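Local atomic coordinates of SusD homolog (Bacteroides thetaiotaomicron, PDB entry 3EHM), a protein that probably binds mucin O-glycans at the cell surface of a gut symbiont, as a SusD-like outer membrane lipoprotein built on tetratricopeptide-type helices. Residues I64-N69 against P447-A452; T270-T275 against Y307-P312; Y291-T296 against A328-V333; G405-D410 against Y463-M468. One frame throughout, in Å; residues are numbered along the deposited sequence.

Contact 1: I64-N69 against P447-A452; sequences IGYFGN and PNAVEA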
loop_
_atom_site.group_PDB
_atom_site.type_symbol
_atom_site.label_atom_id
_atom_site.label_comp_id
_atom_site.label_asym_id
_atom_site.label_seq_id
_atom_site.Cartn_x
_atom_site.Cartn_y
_atom_site.Cartn_z
ATOM N N ILE A 64 7.906 -0.038 6.666
ATOM C CA ILE A 64 7.095 0.912 7.426
ATOM C C ILE A 64 6.567 0.417 8.765
ATOM O O ILE A 64 5.806 1.114 9.429
ATOM C CB ILE A 64 5.903 1.410 6.598
ATOM C CG1 ILE A 64 4.985 0.233 6.260
ATOM C CG2 ILE A 64 6.406 2.127 5.351
ATOM C CD1 ILE A 64 3.858 0.583 5.339
ATOM N N GLY A 65 6.939 -0.792 9.155
ATOM C CA GLY A 65 6.518 -1.283 10.453
ATOM C C GLY A 65 5.144 -1.890 10.625
ATOM O O GLY A 65 4.668 -2.002 11.762
ATOM N N TYR A 66 4.482 -2.250 9.529
ATOM C CA TYR A 66 3.183 -2.913 9.634
ATOM C C TYR A 66 3.522 -4.313 10.145
ATOM O O TYR A 66 2.815 -4.884 10.977
ATOM C CB TYR A 66 2.519 -3.078 8.260
ATOM C CG TYR A 66 1.569 -1.985 7.820
ATOM C CD1 TYR A 66 0.874 -2.108 6.619
ATOM C CD2 TYR A 66 1.354 -0.844 8.592
ATOM C CE1 TYR A 66 -0.012 -1.130 6.192
ATOM C CE2 TYR A 66 0.464 0.148 8.174
ATOM C CZ TYR A 66 -0.214 -0.006 6.972
ATOM O OH TYR A 66 -1.095 0.951 6.537
ATOM N N PHE A 67 4.620 -4.854 9.620
ATOM C CA PHE A 67 5.077 -6.193 9.979
ATOM C C PHE A 67 6.541 -6.202 10.376
ATOM O O PHE A 67 7.274 -5.246 10.119
ATOM C CB PHE A 67 4.920 -7.158 8.794
ATOM C CG PHE A 67 3.591 -7.075 8.112
ATOM C CD1 PHE A 67 3.489 -6.551 6.827
ATOM C CD2 PHE A 67 2.438 -7.492 8.759
ATOM C CE1 PHE A 67 2.252 -6.442 6.195
ATOM C CE2 PHE A 67 1.196 -7.389 8.137
ATOM C CZ PHE A 67 1.103 -6.862 6.851
ATOM N N GLY A 68 6.946 -7.309 10.992
ATOM C CA GLY A 68 8.320 -7.518 11.405
ATOM C C GLY A 68 8.653 -8.921 10.927
ATOM O O GLY A 68 7.804 -9.807 11.022
ATOM N N ASN A 69 9.859 -9.133 10.406
ATOM C CA ASN A 69 10.244 -10.451 9.901
ATOM C C ASN A 69 10.980 -11.318 10.923
ATOM O O ASN A 69 11.905 -10.853 11.594
ATOM C CB ASN A 69 11.158 -10.325 8.673
ATOM C CG ASN A 69 10.553 -9.498 7.553
ATOM O OD1 ASN A 69 9.397 -9.692 7.167
ATOM N ND2 ASN A 69 11.348 -8.581 7.005
ATOM N N PRO A 447 -4.017 -3.740 6.122
ATOM C CA PRO A 447 -2.624 -4.074 5.808
ATOM C C PRO A 447 -2.125 -3.687 4.409
ATOM O O PRO A 447 -1.243 -4.353 3.865
ATOM C CB PRO A 447 -2.615 -5.578 5.988
ATOM C CG PRO A 447 -3.911 -5.945 5.311
ATOM C CD PRO A 447 -4.892 -4.896 5.841
ATOM N N ASN A 448 -2.678 -2.630 3.822
ATOM C CA ASN A 448 -2.254 -2.198 2.485
ATOM C C ASN A 448 -0.873 -1.536 2.595
ATOM O O ASN A 448 -0.753 -0.308 2.582
ATOM C CB ASN A 448 -3.262 -1.202 1.913
ATOM C CG ASN A 448 -3.117 -1.018 0.414
ATOM O OD1 ASN A 448 -2.034 -1.200 -0.149
ATOM N ND2 ASN A 448 -4.209 -0.642 -0.238
ATOM N N ALA A 449 0.161 -2.367 2.694
ATOM C CA ALA A 449 1.542 -1.911 2.850
ATOM C C ALA A 449 2.123 -1.017 1.757
ATOM O O ALA A 449 2.790 -0.026 2.060
ATOM C CB ALA A 449 2.452 -3.121 3.051
ATOM N N VAL A 450 1.901 -1.360 0.493
ATOM C CA VAL A 450 2.459 -0.551 -0.588
ATOM C C VAL A 450 1.975 0.895 -0.534
ATOM O O VAL A 450 2.776 1.823 -0.654
ATOM C CB VAL A 450 2.130 -1.144 -1.980
ATOM C CG1 VAL A 450 2.694 -0.244 -3.079
ATOM C CG2 VAL A 450 2.732 -2.538 -2.100
ATOM N N GLU A 451 0.670 1.089 -0.349
ATOM C CA GLU A 451 0.117 2.441 -0.287
ATOM C C GLU A 451 0.701 3.206 0.905
ATOM O O GLU A 451 1.040 4.377 0.791
ATOM C CB GLU A 451 -1.411 2.381 -0.183
ATOM C CG GLU A 451 -2.125 3.730 -0.195
ATOM C CD GLU A 451 -1.845 4.558 -1.442
ATOM O OE1 GLU A 451 -1.565 3.974 -2.514
ATOM O OE2 GLU A 451 -1.928 5.802 -1.349
ATOM N N ALA A 452 0.826 2.534 2.046
ATOM C CA ALA A 452 1.376 3.169 3.238
ATOM C C ALA A 452 2.840 3.544 3.020
ATOM O O ALA A 452 3.296 4.596 3.465
ATOM C CB ALA A 452 1.244 2.234 4.427
#
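The tight end of this contact is a methyl against a methyl: I64 CD1 sits 3.2 Å from A452 CB, closer than two carbons usually come. I64 gets there with CG1 in the crowded position between its backbone N and carbonyl carbon (chi1 63°), and an extended chi2 (-174°) carries CD1 on toward the first turn of the helix. The same CD1 lies over the centre of one face of the Y66 ring, 4.1 Å above its plane, so it is wedged between ring and helix. Y66 itself meets the helix start along its rim. Y66 CE1 faces the backbone, 3.7 Å from A449 N, which lies close to the ring plane, and Y66 OH passes A452 CB at 3.4 Å. No hydrogen bond crosses between the segments; the hydroxyl is satisfied by Y442 O on helix 429-445. An alanine at Y66 would remove the ring beneath I64 CD1 and that hydroxyl bond, and would probably leave the start of helix 449-459 poorly packed. Packing is looser toward F67 and P447, where P447 CB lies at the edge of the F67 ring, 4.0 Å from F67 CZ; P447, which follows a cis peptide, is the one touching residue that is partly exposed. N448 occupies the N-cap position of the helix, while G65 ends helix 60-63 in a Schellman motif. The contact thus joins a helix end to a helix start near the middle of the chain, with helix 429-445 against Y66 and A452, helix 47-57 touching F67 and A449, and strand 270-272 paired with strand 67-69.

Contact 2: T270-T275 against Y307-P312; sequences TRMGAT and YFPVAP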
loop_
_atom_site.group_PDB
_atom_site.type_symbol
_atom_site.label_atom_id
_atom_site.label_comp_id
_atom_site.label_asym_id
_atom_site.label_seq_id
_atom_site.Cartn_x
_atom_site.Cartn_y
_atom_site.Cartn_z
ATOM N N THR A 270 6.126 -13.763 9.122
ATOM C CA THR A 270 5.476 -12.464 9.259
ATOM C C THR A 270 4.793 -12.275 10.608
ATOM O O THR A 270 3.921 -13.050 10.993
ATOM C CB THR A 270 4.460 -12.232 8.128
ATOM O OG1 THR A 270 5.163 -12.153 6.882
ATOM C CG2 THR A 270 3.694 -10.928 8.350
ATOM N N ARG A 271 5.197 -11.221 11.312
ATOM C CA ARG A 271 4.666 -10.907 12.632
ATOM C C ARG A 271 4.322 -9.418 12.727
ATOM O O ARG A 271 4.551 -8.663 11.780
ATOM C CB ARG A 271 5.706 -11.283 13.690
ATOM C CG ARG A 271 6.062 -12.781 13.713
ATOM C CD ARG A 271 4.904 -13.590 14.281
ATOM N NE ARG A 271 5.169 -15.026 14.389
ATOM C CZ ARG A 271 4.789 -15.932 13.491
ATOM N NH1 ARG A 271 4.129 -15.561 12.399
ATOM N NH2 ARG A 271 5.034 -17.221 13.700
HETATM N N MSE A 272 3.768 -9.002 13.865
HETATM C CA MSE A 272 3.389 -7.601 14.078
HETATM C C MSE A 272 4.611 -6.681 14.096
HETATM O O MSE A 272 5.593 -6.955 14.785
HETATM C CB MSE A 272 2.621 -7.459 15.400
HETATM C CG MSE A 272 2.148 -6.039 15.704
HETATM SE SE MSE A 272 1.263 -5.918 17.432
HETATM C CE MSE A 272 2.778 -6.324 18.565
ATOM N N GLY A 273 4.534 -5.591 13.339
ATOM C CA GLY A 273 5.633 -4.640 13.262
ATOM C C GLY A 273 5.713 -3.676 14.432
ATOM O O GLY A 273 4.700 -3.342 15.043
ATOM N N ALA A 274 6.924 -3.210 14.728
ATOM C CA ALA A 274 7.155 -2.297 15.848
ATOM C C ALA A 274 6.493 -0.940 15.673
ATOM O O ALA A 274 5.897 -0.406 16.607
ATOM C CB ALA A 274 8.649 -2.114 16.068
ATOM N N THR A 275 6.587 -0.381 14.474
ATOM C CA THR A 275 5.995 0.923 14.221
ATOM C C THR A 275 4.487 0.951 14.466
ATOM O O THR A 275 3.994 1.768 15.241
ATOM C CB THR A 275 6.269 1.388 12.781
ATOM O OG1 THR A 275 7.684 1.410 12.552
ATOM C CG2 THR A 275 5.700 2.790 12.562
ATOM N N TYR A 307 1.242 -8.053 23.662
ATOM C CA TYR A 307 1.509 -7.640 22.289
ATOM C C TYR A 307 3.002 -7.385 22.116
ATOM O O TYR A 307 3.513 -6.345 22.527
ATOM C CB TYR A 307 0.688 -6.389 21.973
ATOM C CG TYR A 307 -0.794 -6.680 21.942
ATOM C CD1 TYR A 307 -1.366 -7.340 20.855
ATOM C CD2 TYR A 307 -1.614 -6.358 23.028
ATOM C CE1 TYR A 307 -2.710 -7.677 20.845
ATOM C CE2 TYR A 307 -2.966 -6.692 23.028
ATOM C CZ TYR A 307 -3.505 -7.354 21.932
ATOM O OH TYR A 307 -4.832 -7.703 21.920
ATOM N N PHE A 308 3.689 -8.353 21.512
ATOM C CA PHE A 308 5.134 -8.288 21.292
ATOM C C PHE A 308 5.470 -8.099 19.814
ATOM O O PHE A 308 5.248 -8.994 18.998
ATOM C CB PHE A 308 5.795 -9.582 21.778
ATOM C CG PHE A 308 5.397 -9.990 23.173
ATOM C CD1 PHE A 308 5.166 -11.328 23.474
ATOM C CD2 PHE A 308 5.261 -9.044 24.186
ATOM C CE1 PHE A 308 4.806 -11.724 24.765
ATOM C CE2 PHE A 308 4.902 -9.429 25.483
ATOM C CZ PHE A 308 4.674 -10.771 25.770
ATOM N N PRO A 309 6.026 -6.935 19.455
ATOM C CA PRO A 309 6.383 -6.661 18.061
ATOM C C PRO A 309 7.776 -7.143 17.664
ATOM O O PRO A 309 8.601 -7.484 18.512
ATOM C CB PRO A 309 6.272 -5.148 17.982
ATOM C CG PRO A 309 6.814 -4.735 19.318
ATOM C CD PRO A 309 6.138 -5.712 20.273
ATOM N N VAL A 310 8.017 -7.173 16.358
ATOM C CA VAL A 310 9.307 -7.554 15.803
ATOM C C VAL A 310 9.786 -6.285 15.104
ATOM O O VAL A 310 9.030 -5.651 14.364
ATOM C CB VAL A 310 9.166 -8.711 14.794
ATOM C CG1 VAL A 310 10.507 -9.009 14.138
ATOM C CG2 VAL A 310 8.654 -9.957 15.517
ATOM N N ALA A 311 11.032 -5.905 15.356
ATOM C CA ALA A 311 11.576 -4.682 14.783
ATOM C C ALA A 311 11.652 -4.694 13.261
ATOM O O ALA A 311 11.720 -5.755 12.636
ATOM C CB ALA A 311 12.946 -4.401 15.379
ATOM N N PRO A 312 11.628 -3.503 12.642
ATOM C CA PRO A 312 11.697 -3.413 11.182
ATOM C C PRO A 312 13.080 -3.790 10.679
ATOM O O PRO A 312 14.084 -3.539 11.351
ATOM C CB PRO A 312 11.353 -1.955 10.911
ATOM C CG PRO A 312 11.933 -1.259 12.097
ATOM C CD PRO A 312 11.521 -2.162 13.244
#
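M272, a selenomethionine, runs out with CG anti to its backbone N (chi1 -179°), stays extended through chi2, and then bends at chi3 (66°), and this last turn lays CE against the F308-P309 peptide. M272 CE lies 3.4 Å from P309 N and 3.5 Å from F308 C, with Y307 CB a little farther off. One residue back, R271 puts CG beside its own backbone N, and R271 CB packs 3.7 Å from V310 CG2, while the guanidinium leads away to the carbonyls of T270, V264 and K326. Between these side chains the backbones form a single beta bridge, G273 with V310. V310 N donates to M272 O at 2.9 Å, nearly along the C=O axis, and A274 N returns a weak bond to V310 O at 3.2 Å. P309 CB fits against A274 CA, and A274 CB reaches P312 CD at 4.0 Å. G273 is the N-cap residue of helix 274-282, so the loop segment 307-312 crosses just where strand 270-272 turns into that helix. The one straight bond, to M272 O, probably does most to fix where the loop crosses; the A274 bond adds less, and the buried, apolar remainder must rely on shape.

Contact 3: Y291-T296 against A328-V333; sequences YFTEGT and ASRPKV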
loop_
_atom_site.group_PDB
_atom_site.type_symbol
_atom_site.label_atom_id
_atom_site.label_comp_id
_atom_site.label_asym_id
_atom_site.label_seq_id
_atom_site.Cartn_x
_atom_site.Cartn_y
_atom_site.Cartn_z
ATOM N N TYR A 291 -6.407 -6.095 14.820
ATOM C CA TYR A 291 -5.374 -6.419 13.835
ATOM C C TYR A 291 -4.434 -7.555 14.221
ATOM O O TYR A 291 -4.031 -8.344 13.368
ATOM C CB TYR A 291 -4.485 -5.200 13.539
ATOM C CG TYR A 291 -5.143 -3.994 12.891
ATOM C CD1 TYR A 291 -6.388 -4.087 12.275
ATOM C CD2 TYR A 291 -4.482 -2.765 12.855
ATOM C CE1 TYR A 291 -6.961 -2.979 11.636
ATOM C CE2 TYR A 291 -5.042 -1.657 12.217
ATOM C CZ TYR A 291 -6.279 -1.771 11.612
ATOM O OH TYR A 291 -6.832 -0.680 10.977
ATOM N N PHE A 292 -4.072 -7.636 15.496
ATOM C CA PHE A 292 -3.112 -8.648 15.910
ATOM C C PHE A 292 -3.468 -9.510 17.111
ATOM O O PHE A 292 -4.297 -9.145 17.944
ATOM C CB PHE A 292 -1.761 -7.982 16.186
ATOM C CG PHE A 292 -1.297 -7.060 15.093
ATOM C CD1 PHE A 292 -1.564 -5.695 15.159
ATOM C CD2 PHE A 292 -0.587 -7.554 14.002
ATOM C CE1 PHE A 292 -1.127 -4.834 14.156
ATOM C CE2 PHE A 292 -0.148 -6.701 12.994
ATOM C CZ PHE A 292 -0.418 -5.338 13.072
ATOM N N THR A 293 -2.800 -10.656 17.189
ATOM C CA THR A 293 -2.981 -11.602 18.282
ATOM C C THR A 293 -1.971 -11.257 19.372
ATOM O O THR A 293 -1.019 -10.510 19.133
ATOM C CB THR A 293 -2.673 -13.036 17.825
ATOM O OG1 THR A 293 -1.277 -13.137 17.497
ATOM C CG2 THR A 293 -3.502 -13.398 16.600
ATOM N N GLU A 294 -2.180 -11.779 20.574
ATOM C CA GLU A 294 -1.219 -11.545 21.638
ATOM C C GLU A 294 -0.182 -12.636 21.440
ATOM O O GLU A 294 -0.525 -13.759 21.075
ATOM C CB GLU A 294 -1.858 -11.700 23.019
ATOM C CG GLU A 294 -2.875 -10.631 23.366
ATOM C CD GLU A 294 -3.346 -10.736 24.803
ATOM O OE1 GLU A 294 -2.595 -10.317 25.713
ATOM O OE2 GLU A 294 -4.462 -11.251 25.024
ATOM N N GLY A 295 1.084 -12.306 21.652
ATOM C CA GLY A 295 2.120 -13.305 21.493
ATOM C C GLY A 295 2.445 -13.901 22.848
ATOM O O GLY A 295 1.828 -13.544 23.852
ATOM N N THR A 296 3.400 -14.821 22.876
ATOM C CA THR A 296 3.825 -15.449 24.121
ATOM C C THR A 296 5.342 -15.486 24.131
ATOM O O THR A 296 5.982 -15.626 23.085
ATOM C CB THR A 296 3.276 -16.884 24.269
ATOM O OG1 THR A 296 3.669 -17.669 23.139
ATOM C CG2 THR A 296 1.757 -16.868 24.373
ATOM N N ALA A 328 5.801 -14.134 18.557
ATOM C CA ALA A 328 5.534 -12.717 18.749
ATOM C C ALA A 328 4.104 -12.537 18.250
ATOM O O ALA A 328 3.528 -13.468 17.680
ATOM C CB ALA A 328 6.493 -11.878 17.910
ATOM N N SER A 329 3.524 -11.362 18.465
ATOM C CA SER A 329 2.161 -11.115 17.999
ATOM C C SER A 329 2.097 -11.366 16.493
ATOM O O SER A 329 3.040 -11.054 15.763
ATOM C CB SER A 329 1.747 -9.673 18.309
ATOM O OG SER A 329 1.612 -9.480 19.706
ATOM N N ARG A 330 0.986 -11.933 16.036
ATOM C CA ARG A 330 0.803 -12.238 14.621
ATOM C C ARG A 330 -0.402 -11.512 14.055
ATOM O O ARG A 330 -1.343 -11.207 14.776
ATOM C CB ARG A 330 0.548 -13.732 14.414
ATOM C CG ARG A 330 1.514 -14.657 15.102
ATOM C CD ARG A 330 1.173 -16.102 14.769
ATOM N NE ARG A 330 2.031 -17.034 15.493
ATOM C CZ ARG A 330 2.121 -18.331 15.223
ATOM N NH1 ARG A 330 1.404 -18.853 14.238
ATOM N NH2 ARG A 330 2.927 -19.102 15.941
ATOM N N PRO A 331 -0.386 -11.231 12.745
ATOM C CA PRO A 331 -1.535 -10.549 12.149
ATOM C C PRO A 331 -2.708 -11.524 12.238
ATOM O O PRO A 331 -2.530 -12.727 12.026
ATOM C CB PRO A 331 -1.097 -10.336 10.700
ATOM C CG PRO A 331 0.392 -10.226 10.804
ATOM C CD PRO A 331 0.726 -11.323 11.785
ATOM N N LYS A 332 -3.891 -11.028 12.585
ATOM C CA LYS A 332 -5.061 -11.891 12.644
ATOM C C LYS A 332 -5.559 -12.055 11.218
ATOM O O LYS A 332 -5.765 -11.067 10.507
ATOM C CB LYS A 332 -6.165 -11.269 13.502
ATOM C CG LYS A 332 -5.959 -11.437 14.990
ATOM C CD LYS A 332 -7.196 -11.004 15.771
ATOM C CE LYS A 332 -7.033 -11.301 17.255
ATOM N NZ LYS A 332 -8.180 -10.793 18.051
ATOM N N VAL A 333 -5.732 -13.298 10.793
ATOM C CA VAL A 333 -6.197 -13.566 9.444
ATOM C C VAL A 333 -6.545 -15.041 9.285
ATOM O O VAL A 333 -5.984 -15.898 9.968
ATOM C CB VAL A 333 -5.107 -13.187 8.396
ATOM C CG1 VAL A 333 -3.831 -13.999 8.640
ATOM C CG2 VAL A 333 -5.620 -13.435 6.986
HETATM O O HOH W 1 -4.251 -8.617 10.518
HETATM O O HOH W 2 -5.652 -9.817 20.255
#
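Y291 O is the best-held polar atom here, gripped by two donors: K332 N at 2.8 Å in an almost straight bond (174°), and a water that also donates to K332 O. It belongs to an irregular antiparallel pairing, with a single beta bridge at F292 and P331, formed as the chain leaves helix 287-291 and heads into strand 295-297. K332 N approaches from above the carbonyl plane of Y291, whereas the next bond, T293 N to R330 O at 2.9 Å, lies in the plane of its carbonyl. T293 binds R330 twice. T293 OG1, held in the crowded position between backbone N and carbonyl carbon (chi1 66°), accepts R330 N at 3.0 Å, so backbone and side chain of one threonine take both the N-H and the C=O of R330. The methyl T293 CG2 leans across the K332 chain, 3.5 Å from K332 CG. A valine at T293 would lose the OG1 acceptor, probably leaving R330 N without this partner and loosening the pairing. The CB bond of F292 leads away from 328-333 and its ring packs on M272, I276 and L280, yet F292 CD2 still touches P331 CA at 3.6 Å, obliquely to the ring. The K332 chain runs extended over F292 O, and its NZ goes on to S289 O. Beyond T293 the two backbones draw close at G295, where a side chain would run into A328 and S329. S329 OG, with F308 N as its strongest partner, gives a weak bond to T293 O at 2.9 Å.

Contact 4: G405-D410 against Y463-M468; sequences GTYNHD and YLMKPM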
loop_
_atom_site.group_PDB
_atom_site.type_symbol
_atom_site.label_atom_id
_atom_site.label_comp_id
_atom_site.label_asym_id
_atom_site.label_seq_id
_atom_site.Cartn_x
_atom_site.Cartn_y
_atom_site.Cartn_z
ATOM N N GLY A 405 16.225 -9.421 20.635
ATOM C CA GLY A 405 17.530 -8.913 20.267
ATOM C C GLY A 405 17.766 -7.534 20.836
ATOM O O GLY A 405 16.990 -7.061 21.663
ATOM N N THR A 406 18.838 -6.888 20.391
ATOM C CA THR A 406 19.185 -5.556 20.866
ATOM C C THR A 406 18.643 -4.487 19.929
ATOM O O THR A 406 19.177 -4.274 18.840
ATOM C CB THR A 406 20.708 -5.398 20.976
ATOM O OG1 THR A 406 21.210 -6.339 21.935
ATOM C CG2 THR A 406 21.069 -3.995 21.416
ATOM N N TYR A 407 17.581 -3.817 20.359
ATOM C CA TYR A 407 16.969 -2.775 19.549
ATOM C C TYR A 407 16.198 -1.778 20.396
ATOM O O TYR A 407 15.544 -2.145 21.372
ATOM C CB TYR A 407 16.001 -3.384 18.528
ATOM C CG TYR A 407 15.308 -2.350 17.659
ATOM C CD1 TYR A 407 15.944 -1.814 16.539
ATOM C CD2 TYR A 407 14.031 -1.885 17.977
ATOM C CE1 TYR A 407 15.322 -0.841 15.753
ATOM C CE2 TYR A 407 13.400 -0.910 17.203
ATOM C CZ TYR A 407 14.053 -0.394 16.090
ATOM O OH TYR A 407 13.436 0.558 15.312
ATOM N N ASN A 408 16.271 -0.512 20.012
ATOM C CA ASN A 408 15.541 0.517 20.723
ATOM C C ASN A 408 15.394 1.745 19.841
ATOM O O ASN A 408 16.291 2.093 19.071
ATOM C CB ASN A 408 16.258 0.893 22.023
ATOM C CG ASN A 408 17.515 1.697 21.783
ATOM O OD1 ASN A 408 17.453 2.866 21.408
ATOM N ND2 ASN A 408 18.665 1.072 21.988
ATOM N N HIS A 409 14.237 2.381 19.950
ATOM C CA HIS A 409 13.944 3.592 19.210
ATOM C C HIS A 409 12.743 4.246 19.869
ATOM O O HIS A 409 11.685 3.631 20.003
ATOM C CB HIS A 409 13.636 3.284 17.743
ATOM C CG HIS A 409 13.368 4.507 16.924
ATOM N ND1 HIS A 409 12.153 5.160 16.941
ATOM C CD2 HIS A 409 14.177 5.241 16.124
ATOM C CE1 HIS A 409 12.228 6.244 16.189
ATOM N NE2 HIS A 409 13.446 6.318 15.682
ATOM N N ASP A 410 12.917 5.487 20.305
ATOM C CA ASP A 410 11.833 6.201 20.947
ATOM C C ASP A 410 10.981 6.871 19.880
ATOM O O ASP A 410 11.300 7.955 19.396
ATOM C CB ASP A 410 12.368 7.256 21.909
ATOM C CG ASP A 410 11.280 7.813 22.797
ATOM O OD1 ASP A 410 10.096 7.671 22.429
ATOM O OD2 ASP A 410 11.598 8.391 23.853
ATOM N N TYR A 463 6.148 8.960 11.399
ATOM C CA TYR A 463 7.534 8.684 11.745
ATOM C C TYR A 463 7.602 7.182 11.996
ATOM O O TYR A 463 6.671 6.600 12.550
ATOM C CB TYR A 463 7.953 9.464 12.996
ATOM C CG TYR A 463 8.033 10.965 12.785
ATOM C CD1 TYR A 463 8.302 11.500 11.520
ATOM C CD2 TYR A 463 7.876 11.848 13.854
ATOM C CE1 TYR A 463 8.412 12.881 11.329
ATOM C CE2 TYR A 463 7.988 13.228 13.675
ATOM C CZ TYR A 463 8.254 13.733 12.410
ATOM O OH TYR A 463 8.363 15.088 12.231
ATOM N N LEU A 464 8.703 6.558 11.597
ATOM C CA LEU A 464 8.844 5.117 11.735
ATOM C C LEU A 464 9.970 4.674 12.650
ATOM O O LEU A 464 10.919 5.417 12.899
ATOM C CB LEU A 464 9.099 4.492 10.362
ATOM C CG LEU A 464 8.226 4.951 9.196
ATOM C CD1 LEU A 464 8.830 4.458 7.893
ATOM C CD2 LEU A 464 6.811 4.438 9.371
HETATM N N MSE A 465 9.852 3.443 13.139
HETATM C CA MSE A 465 10.889 2.846 13.967
HETATM C C MSE A 465 12.020 2.660 12.958
HETATM O O MSE A 465 11.774 2.240 11.826
HETATM C CB MSE A 465 10.434 1.478 14.492
HETATM C CG MSE A 465 9.294 1.528 15.506
HETATM SE SE MSE A 465 9.926 1.854 17.306
HETATM C CE MSE A 465 8.273 1.562 18.277
ATOM N N LYS A 466 13.248 2.978 13.352
ATOM C CA LYS A 466 14.387 2.850 12.447
ATOM C C LYS A 466 14.726 1.388 12.185
ATOM O O LYS A 466 14.467 0.523 13.018
ATOM C CB LYS A 466 15.606 3.551 13.048
ATOM C CG LYS A 466 16.104 2.885 14.318
ATOM C CD LYS A 466 17.184 3.697 15.014
ATOM C CE LYS A 466 17.595 3.022 16.316
ATOM N NZ LYS A 466 17.976 4.028 17.354
ATOM N N PRO A 467 15.321 1.092 11.020
ATOM C CA PRO A 467 15.669 -0.299 10.725
ATOM C C PRO A 467 16.675 -0.846 11.737
ATOM O O PRO A 467 17.567 -0.135 12.186
ATOM C CB PRO A 467 16.235 -0.220 9.308
ATOM C CG PRO A 467 16.804 1.175 9.241
ATOM C CD PRO A 467 15.738 1.986 9.926
HETATM N N MSE A 468 16.521 -2.114 12.097
HETATM C CA MSE A 468 17.416 -2.742 13.059
HETATM C C MSE A 468 18.761 -3.073 12.419
HETATM O O MSE A 468 19.804 -2.963 13.058
HETATM C CB MSE A 468 16.775 -4.010 13.604
HETATM C CG MSE A 468 17.596 -4.702 14.657
HETATM SE SE MSE A 468 16.720 -6.285 15.312
HETATM C CE MSE A 468 15.087 -6.254 14.295
#
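H409 lays one face of its imidazole over the backbone of M465 and K466: M465 CA makes a CH-pi contact 4.2 Å from the centroid of the H409 ring, 19° off the normal, and K466 N lies over the same face. CG stands anti to the backbone N (chi1 -178°), carrying the ring across to the other segment. Along one side of that ring the K466 chain passes, with K466 CG 3.5 Å from H409 CD2, while the selenium of M465 approaches obliquely and packs 4.0 Å from H409 CB. Two residues earlier, Y407 also has CG anti to its backbone N, and its ring reaches the same segment edge-on. Y407 OH donates to K466 O, a very short bond of 2.5 Å that lies in the carbonyl plane on a lone pair, so the ring tip is well fixed. M465 CB comes within 3.2 Å of Y407 OH, near the plane of the ring, and M468 CB crosses obliquely against Y407 CD1. K466 starts with CG in the crowded position between its backbone N and carbonyl carbon and stretches along the outer side, where NZ makes a weak bond to N408 O. The Y407 side is buried; K466, H409 and N408 form the more open margin. The nearby ammonium would probably disfavour the doubly protonated, charged form of the histidine. Two irregular loops of the SusD-like fold, one following helix 384-388 and the other helix 449-459, thus lie antiparallel (162°) without a beta bridge, joined by the Y407 hydroxyl and the H409 ring against the M465-K466 backbone.

How the contacts relate
Contact 2 lies in the middle of the group, with its centre about 9 Å from that of contact 3 and about 10 Å from those of contacts 1 and 4. Strands 67-69 and 270-272 form a small antiparallel sheet that joins contacts 1 and 2, while a probable hydrogen bond from M272 N to S329 O, 2.9 Å, ties contact 2 to contact 3. Toward contact 4, M468 N and P312 O are probably hydrogen-bonded, 2.9 Å apart. Contacts 3 and 4 do not touch, their nearest atoms being about 10 Å apart. Along the chain, contacts 2 and 3 interleave and both nest inside the loop closed by contact 1, which crosses contact 4.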